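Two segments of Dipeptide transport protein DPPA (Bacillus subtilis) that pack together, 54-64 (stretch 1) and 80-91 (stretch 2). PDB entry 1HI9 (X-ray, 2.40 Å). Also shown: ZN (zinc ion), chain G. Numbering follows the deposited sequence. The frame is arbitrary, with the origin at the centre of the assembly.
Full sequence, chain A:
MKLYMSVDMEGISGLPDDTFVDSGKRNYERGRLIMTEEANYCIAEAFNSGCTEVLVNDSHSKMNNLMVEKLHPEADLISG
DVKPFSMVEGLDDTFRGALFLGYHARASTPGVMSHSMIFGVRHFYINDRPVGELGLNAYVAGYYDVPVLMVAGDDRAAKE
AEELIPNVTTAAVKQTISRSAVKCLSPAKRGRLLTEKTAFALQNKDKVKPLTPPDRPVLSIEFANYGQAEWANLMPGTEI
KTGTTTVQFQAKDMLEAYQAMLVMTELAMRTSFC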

ATOM      1  N   VAL A  54      -1.670  43.815 -14.753  1.00 51.13           N
ATOM      2  CA  VAL A  54      -0.683  42.745 -14.810  1.00 47.62           C
ATOM      3  C   VAL A  54      -1.408  41.406 -14.775  1.00 46.91           C
ATOM      4  O   VAL A  54      -1.962  41.020 -13.747  1.00 45.66           O
ATOM      5  CB  VAL A  54       0.297  42.802 -13.630  1.00 47.52           C
ATOM      6  CG1 VAL A  54       1.338  41.706 -13.776  1.00 46.22           C
ATOM      7  CG2 VAL A  54       0.963  44.160 -13.572  1.00 46.07           C
ATOM      8  N   LEU A  55      -1.413  40.718 -15.916  1.00 44.80           N
ATOM      9  CA  LEU A  55      -2.055  39.417 -16.041  1.00 43.41           C
ATOM     10  C   LEU A  55      -0.994  38.357 -15.780  1.00 43.14           C
ATOM     11  O   LEU A  55       0.021  38.304 -16.484  1.00 42.30           O
ATOM     12  CB  LEU A  55      -2.615  39.226 -17.453  1.00 43.14           C
ATOM     13  CG  LEU A  55      -3.953  38.503 -17.596  1.00 43.18           C
ATOM     14  CD1 LEU A  55      -4.070  37.952 -18.999  1.00 42.93           C
ATOM     15  CD2 LEU A  55      -4.058  37.384 -16.583  1.00 47.73           C
ATOM     16  N   VAL A  56      -1.235  37.515 -14.780  1.00 42.07           N
ATOM     17  CA  VAL A  56      -0.292  36.465 -14.413  1.00 41.29           C
ATOM     18  C   VAL A  56      -0.844  35.086 -14.751  1.00 42.54           C
ATOM     19  O   VAL A  56      -1.853  34.652 -14.194  1.00 43.82           O
ATOM     20  CB  VAL A  56       0.043  36.521 -12.904  1.00 41.45           C
ATOM     21  CG1 VAL A  56       1.162  35.531 -12.574  1.00 40.37           C
ATOM     22  CG2 VAL A  56       0.450  37.940 -12.522  1.00 39.97           C
ATOM     23  N   ASN A  57      -0.164  34.403 -15.672  1.00 41.95           N
ATOM     24  CA  ASN A  57      -0.562  33.072 -16.124  1.00 40.60           C
ATOM     25  C   ASN A  57       0.379  31.999 -15.569  1.00 40.72           C
ATOM     26  O   ASN A  57       1.572  31.973 -15.889  1.00 41.57           O
ATOM     27  CB  ASN A  57      -0.545  33.015 -17.655  1.00 39.80           C
ATOM     28  CG  ASN A  57      -1.059  31.694 -18.201  1.00 40.78           C
ATOM     29  OD1 ASN A  57      -0.592  31.206 -19.232  1.00 40.53           O
ATOM     30  ND2 ASN A  57      -2.028  31.115 -17.521  1.00 40.10           N
ATOM     31  N   ASP A  58      -0.162  31.119 -14.734  1.00 39.12           N
ATOM     32  CA  ASP A  58       0.617  30.031 -14.154  1.00 36.89           C
ATOM     33  C   ASP A  58       0.912  29.125 -15.336  1.00 36.87           C
ATOM     34  O   ASP A  58      -0.015  28.576 -15.941  1.00 33.74           O
ATOM     35  CB  ASP A  58      -0.224  29.282 -13.114  1.00 36.93           C
ATOM     36  CG  ASP A  58       0.598  28.338 -12.263  1.00 35.41           C
ATOM     37  OD1 ASP A  58       1.476  27.644 -12.825  1.00 36.40           O
ATOM     38  OD2 ASP A  58       0.353  28.276 -11.037  1.00 35.07           O
ATOM     39  N   SER A  59       2.192  28.957 -15.662  1.00 36.32           N
ATOM     40  CA  SER A  59       2.574  28.144 -16.823  1.00 37.57           C
ATOM     41  C   SER A  59       3.318  26.853 -16.535  1.00 37.08           C
ATOM     42  O   SER A  59       4.024  26.350 -17.400  1.00 37.57           O
ATOM     43  CB  SER A  59       3.420  28.990 -17.776  1.00 35.40           C
ATOM     44  OG  SER A  59       2.754  30.192 -18.094  1.00 38.20           O
ATOM     45  N   HIS A  60       3.140  26.297 -15.346  1.00 36.99           N
ATOM     46  CA  HIS A  60       3.851  25.081 -14.994  1.00 36.38           C
ATOM     47  C   HIS A  60       2.958  23.875 -14.701  1.00 36.70           C
ATOM     48  O   HIS A  60       2.016  23.969 -13.917  1.00 36.37           O
ATOM     49  CB  HIS A  60       4.732  25.377 -13.780  1.00 36.05           C
ATOM     50  CG  HIS A  60       5.373  24.163 -13.182  1.00 36.49           C
ATOM     51  ND1 HIS A  60       6.330  23.426 -13.844  1.00 36.05           N
ATOM     52  CD2 HIS A  60       5.192  23.553 -11.986  1.00 35.77           C
ATOM     53  CE1 HIS A  60       6.713  22.418 -13.083  1.00 35.30           C
ATOM     54  NE2 HIS A  60       6.038  22.473 -11.950  1.00 35.36           N
ATOM     55  N   SER A  61       3.265  22.746 -15.334  1.00 37.32           N
ATOM     56  CA  SER A  61       2.532  21.505 -15.097  1.00 38.53           C
ATOM     57  C   SER A  61       1.000  21.671 -15.077  1.00 39.93           C
ATOM     58  O   SER A  61       0.399  21.994 -16.106  1.00 39.43           O
ATOM     59  CB  SER A  61       3.030  20.900 -13.776  1.00 38.85           C
ATOM     60  OG  SER A  61       2.532  19.589 -13.555  1.00 42.26           O
ATOM     61  N   LYS A  62       0.373  21.444 -13.919  1.00 40.28           N
ATOM     62  CA  LYS A  62      -1.081  21.575 -13.794  1.00 41.78           C
ATOM     63  C   LYS A  62      -1.485  23.029 -13.655  1.00 41.30           C
ATOM     64  O   LYS A  62      -2.666  23.342 -13.539  1.00 43.15           O
ATOM     65  CB  LYS A  62      -1.615  20.780 -12.593  1.00 43.38           C
ATOM     66  CG  LYS A  62      -1.354  19.303 -12.704  1.00 46.41           C
ATOM     67  CD  LYS A  62      -1.934  18.748 -13.992  1.00 49.03           C
ATOM     68  CE  LYS A  62      -1.275  17.419 -14.357  1.00 51.52           C
ATOM     69  NZ  LYS A  62      -1.821  16.850 -15.620  1.00 51.50           N
ATOM     70  N   MET A  63      -0.489  23.906 -13.649  1.00 40.42           N
ATOM     71  CA  MET A  63      -0.695  25.350 -13.567  1.00 40.17           C
ATOM     72  C   MET A  63      -1.604  25.817 -12.431  1.00 39.30           C
ATOM     73  O   MET A  63      -2.373  26.768 -12.572  1.00 38.30           O
ATOM     74  CB  MET A  63      -1.203  25.841 -14.926  1.00 40.02           C
ATOM     75  CG  MET A  63      -0.252  25.447 -16.050  1.00 40.68           C
ATOM     76  SD  MET A  63      -0.987  25.514 -17.701  1.00 43.84           S
ATOM     77  CE  MET A  63       0.436  25.191 -18.732  1.00 42.21           C
ATOM     78  N   ASN A  64      -1.497  25.135 -11.298  1.00 38.82           N
ATOM     79  CA  ASN A  64      -2.261  25.475 -10.107  1.00 38.46           C
ATOM     80  C   ASN A  64      -1.260  25.614  -8.954  1.00 37.91           C
ATOM     81  O   ASN A  64      -1.550  25.287  -7.793  1.00 36.67           O
ATOM     82  CB  ASN A  64      -3.305  24.387  -9.801  1.00 37.93           C
ATOM     83  CG  ASN A  64      -2.700  22.994  -9.711  1.00 38.72           C
ATOM     84  OD1 ASN A  64      -1.474  22.833  -9.634  1.00 38.80           O
ATOM     85  ND2 ASN A  64      -3.559  21.976  -9.702  1.00 35.89           N
ATOM     86  N   GLY A  80      -5.058  27.028 -13.510  1.00 39.75           N
ATOM     87  CA  GLY A  80      -5.705  25.875 -14.107  1.00 40.76           C
ATOM     88  C   GLY A  80      -5.097  25.473 -15.442  1.00 41.74           C
ATOM     89  O   GLY A  80      -4.375  26.252 -16.062  1.00 42.48           O
ATOM     90  N   ASP A  81      -5.400  24.260 -15.891  1.00 42.10           N
ATOM     91  CA  ASP A  81      -4.852  23.763 -17.137  1.00 42.91           C
ATOM     92  C   ASP A  81      -5.917  23.525 -18.211  1.00 43.38           C
ATOM     93  O   ASP A  81      -7.084  23.918 -18.065  1.00 44.16           O
ATOM     94  CB  ASP A  81      -4.051  22.478 -16.883  1.00 45.37           C
ATOM     95  CG  ASP A  81      -4.923  21.317 -16.455  1.00 47.80           C
ATOM     96  OD1 ASP A  81      -6.016  21.567 -15.909  1.00 49.66           O
ATOM     97  OD2 ASP A  81      -4.511  20.151 -16.657  1.00 49.96           O
ATOM     98  N   VAL A  82      -5.505  22.871 -19.290  1.00 41.29           N
ATOM     99  CA  VAL A  82      -6.377  22.608 -20.417  1.00 40.94           C
ATOM    100  C   VAL A  82      -6.819  23.954 -21.010  1.00 41.17           C
ATOM    101  O   VAL A  82      -7.965  24.120 -21.445  1.00 40.94           O
ATOM    102  CB  VAL A  82      -7.629  21.763 -20.025  1.00 41.03           C
ATOM    103  CG1 VAL A  82      -8.314  21.242 -21.285  1.00 41.45           C
ATOM    104  CG2 VAL A  82      -7.230  20.585 -19.146  1.00 38.98           C
ATOM    105  N   LYS A  83      -5.905  24.923 -21.003  1.00 40.09           N
ATOM    106  CA  LYS A  83      -6.174  26.240 -21.579  1.00 39.34           C
ATOM    107  C   LYS A  83      -5.791  26.201 -23.057  1.00 39.13           C
ATOM    108  O   LYS A  83      -4.736  25.683 -23.421  1.00 38.33           O
ATOM    109  CB  LYS A  83      -5.358  27.327 -20.881  1.00 37.57           C
ATOM    110  CG  LYS A  83      -5.746  27.547 -19.442  1.00 37.07           C
ATOM    111  CD  LYS A  83      -4.741  28.428 -18.718  1.00 36.15           C
ATOM    112  CE  LYS A  83      -3.367  27.778 -18.684  1.00 34.79           C
ATOM    113  NZ  LYS A  83      -2.536  28.363 -17.609  1.00 34.22           N
ATOM    114  N   PRO A  84      -6.651  26.748 -23.926  1.00 38.58           N
ATOM    115  CA  PRO A  84      -6.417  26.781 -25.374  1.00 38.38           C
ATOM    116  C   PRO A  84      -4.961  27.095 -25.773  1.00 38.45           C
ATOM    117  O   PRO A  84      -4.424  26.482 -26.705  1.00 37.71           O
ATOM    118  CB  PRO A  84      -7.403  27.842 -25.850  1.00 37.92           C
ATOM    119  CG  PRO A  84      -8.561  27.632 -24.922  1.00 38.88           C
ATOM    120  CD  PRO A  84      -7.891  27.464 -23.575  1.00 37.97           C
ATOM    121  N   PHE A  85      -4.321  28.031 -25.071  1.00 36.64           N
ATOM    122  CA  PHE A  85      -2.944  28.383 -25.396  1.00 36.28           C
ATOM    123  C   PHE A  85      -1.905  28.176 -24.294  1.00 36.32           C
ATOM    124  O   PHE A  85      -0.889  28.860 -24.246  1.00 34.59           O
ATOM    125  CB  PHE A  85      -2.872  29.813 -25.966  1.00 35.55           C
ATOM    126  CG  PHE A  85      -3.542  29.948 -27.301  1.00 36.60           C
ATOM    127  CD1 PHE A  85      -4.891  30.290 -27.387  1.00 38.23           C
ATOM    128  CD2 PHE A  85      -2.861  29.622 -28.467  1.00 36.59           C
ATOM    129  CE1 PHE A  85      -5.553  30.294 -28.614  1.00 38.19           C
ATOM    130  CE2 PHE A  85      -3.511  29.623 -29.695  1.00 38.83           C
ATOM    131  CZ  PHE A  85      -4.859  29.956 -29.771  1.00 38.41           C
ATOM    132  N   SER A  86      -2.189  27.217 -23.418  1.00 37.75           N
ATOM    133  CA  SER A  86      -1.288  26.806 -22.351  1.00 36.75           C
ATOM    134  C   SER A  86      -0.485  27.918 -21.684  1.00 36.90           C
ATOM    135  O   SER A  86      -1.057  28.770 -21.000  1.00 37.54           O
ATOM    136  CB  SER A  86      -0.337  25.726 -22.905  1.00 36.82           C
ATOM    137  OG  SER A  86       0.463  25.128 -21.894  1.00 38.92           O
ATOM    138  N   MET A  87       0.835  27.893 -21.876  1.00 33.90           N
ATOM    139  CA  MET A  87       1.735  28.877 -21.289  1.00 34.24           C
ATOM    140  C   MET A  87       1.510  30.337 -21.697  1.00 34.36           C
ATOM    141  O   MET A  87       1.953  31.246 -20.996  1.00 32.62           O
ATOM    142  CB  MET A  87       3.185  28.481 -21.574  1.00 34.30           C
ATOM    143  CG  MET A  87       3.549  27.117 -21.036  1.00 33.72           C
ATOM    144  SD  MET A  87       5.304  26.712 -21.196  1.00 34.49           S
ATOM    145  CE  MET A  87       5.990  27.616 -19.835  1.00 32.07           C
ATOM    146  N   VAL A  88       0.838  30.573 -22.822  1.00 34.52           N
ATOM    147  CA  VAL A  88       0.582  31.946 -23.245  1.00 36.49           C
ATOM    148  C   VAL A  88      -0.909  32.293 -23.289  1.00 37.03           C
ATOM    149  O   VAL A  88      -1.323  33.219 -23.981  1.00 36.62           O
ATOM    150  CB  VAL A  88       1.248  32.267 -24.623  1.00 36.24           C
ATOM    151  CG1 VAL A  88       2.746  32.448 -24.434  1.00 34.25           C
ATOM    152  CG2 VAL A  88       0.977  31.148 -25.629  1.00 36.43           C
ATOM    153  N   GLU A  89      -1.706  31.543 -22.537  1.00 38.09           N
ATOM    154  CA  GLU A  89      -3.137  31.782 -22.450  1.00 38.64           C
ATOM    155  C   GLU A  89      -3.400  33.189 -21.909  1.00 39.60           C
ATOM    156  O   GLU A  89      -2.798  33.614 -20.918  1.00 37.24           O
ATOM    157  CB  GLU A  89      -3.789  30.763 -21.516  1.00 38.82           C
ATOM    158  CG  GLU A  89      -5.265  31.013 -21.317  1.00 39.37           C
ATOM    159  CD  GLU A  89      -6.052  30.833 -22.605  1.00 41.70           C
ATOM    160  OE1 GLU A  89      -7.129  31.469 -22.740  1.00 42.43           O
ATOM    161  OE2 GLU A  89      -5.598  30.049 -23.479  1.00 40.28           O
ATOM    162  N   GLY A  90      -4.294  33.914 -22.574  1.00 41.28           N
ATOM    163  CA  GLY A  90      -4.630  35.256 -22.134  1.00 42.78           C
ATOM    164  C   GLY A  90      -3.823  36.370 -22.774  1.00 43.61           C
ATOM    165  O   GLY A  90      -4.109  37.547 -22.567  1.00 43.79           O
ATOM    166  N   LEU A  91      -2.817  36.008 -23.556  1.00 45.99           N
ATOM    167  CA  LEU A  91      -1.973  37.001 -24.217  1.00 48.15           C
ATOM    168  C   LEU A  91      -2.565  37.416 -25.575  1.00 48.58           C
ATOM    169  O   LEU A  91      -2.753  36.576 -26.453  1.00 49.19           O
ATOM    170  CB  LEU A  91      -0.567  36.417 -24.423  1.00 48.27           C
ATOM    171  CG  LEU A  91       0.623  37.377 -24.531  1.00 50.71           C
ATOM    172  CD1 LEU A  91       1.892  36.594 -24.824  1.00 51.16           C
ATOM    173  CD2 LEU A  91       0.385  38.399 -25.620  1.00 51.55           C
TER
HETATM  174 ZN    ZN G 301       7.664  23.861 -15.936  1.00 56.24          ZN
HETATM  175  O   HOH W   1       7.612  23.202 -18.396  1.00 28.83           O

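A strand end and the turn after it pack against an irregular, turn-rich segment through a mostly polar contact, pinned by one clear backbone hydrogen bond and filled by two methionines and a buried lysine. The pin is Gly-80 N to Met-63 O, 2.9 Å and nearly straight. Gly-80 has phi 114° and psi 164°, where a CB would jam against the preceding carbonyl, so glycine fits there.

Met-63, the residue most covered by the other stretch, points toward it, its chain extended after an m chi1. Its SD lies 3.2 Å from Lys-83 NZ, and its CE reaches Ser-86 OG at 3.2 Å and Met-87 CG at 4.3 Å. A long, unbranched thioether suits this mixed pocket.

Lys-83 sends its amine inward: NZ sits 3.0 Å from Asp-58 O and makes a weak hydrogen bond to Gly-80 O at 3.2 Å, so two carbonyl oxygens lie near the buried amine. Ser-59, small enough for chains whose CA atoms approach to 4.6 Å at Met-87, sets its CB 3.6 Å from Met-87 CE.

At one end, Leu-55 CD1 rests 3.6 Å from Gly-90 O; a CB on Gly-90 would come within 3.1 Å of that methyl. Toward the other, Lys-62 NZ stays 4.4 Å from Asp-81 OD2, beyond a salt bridge.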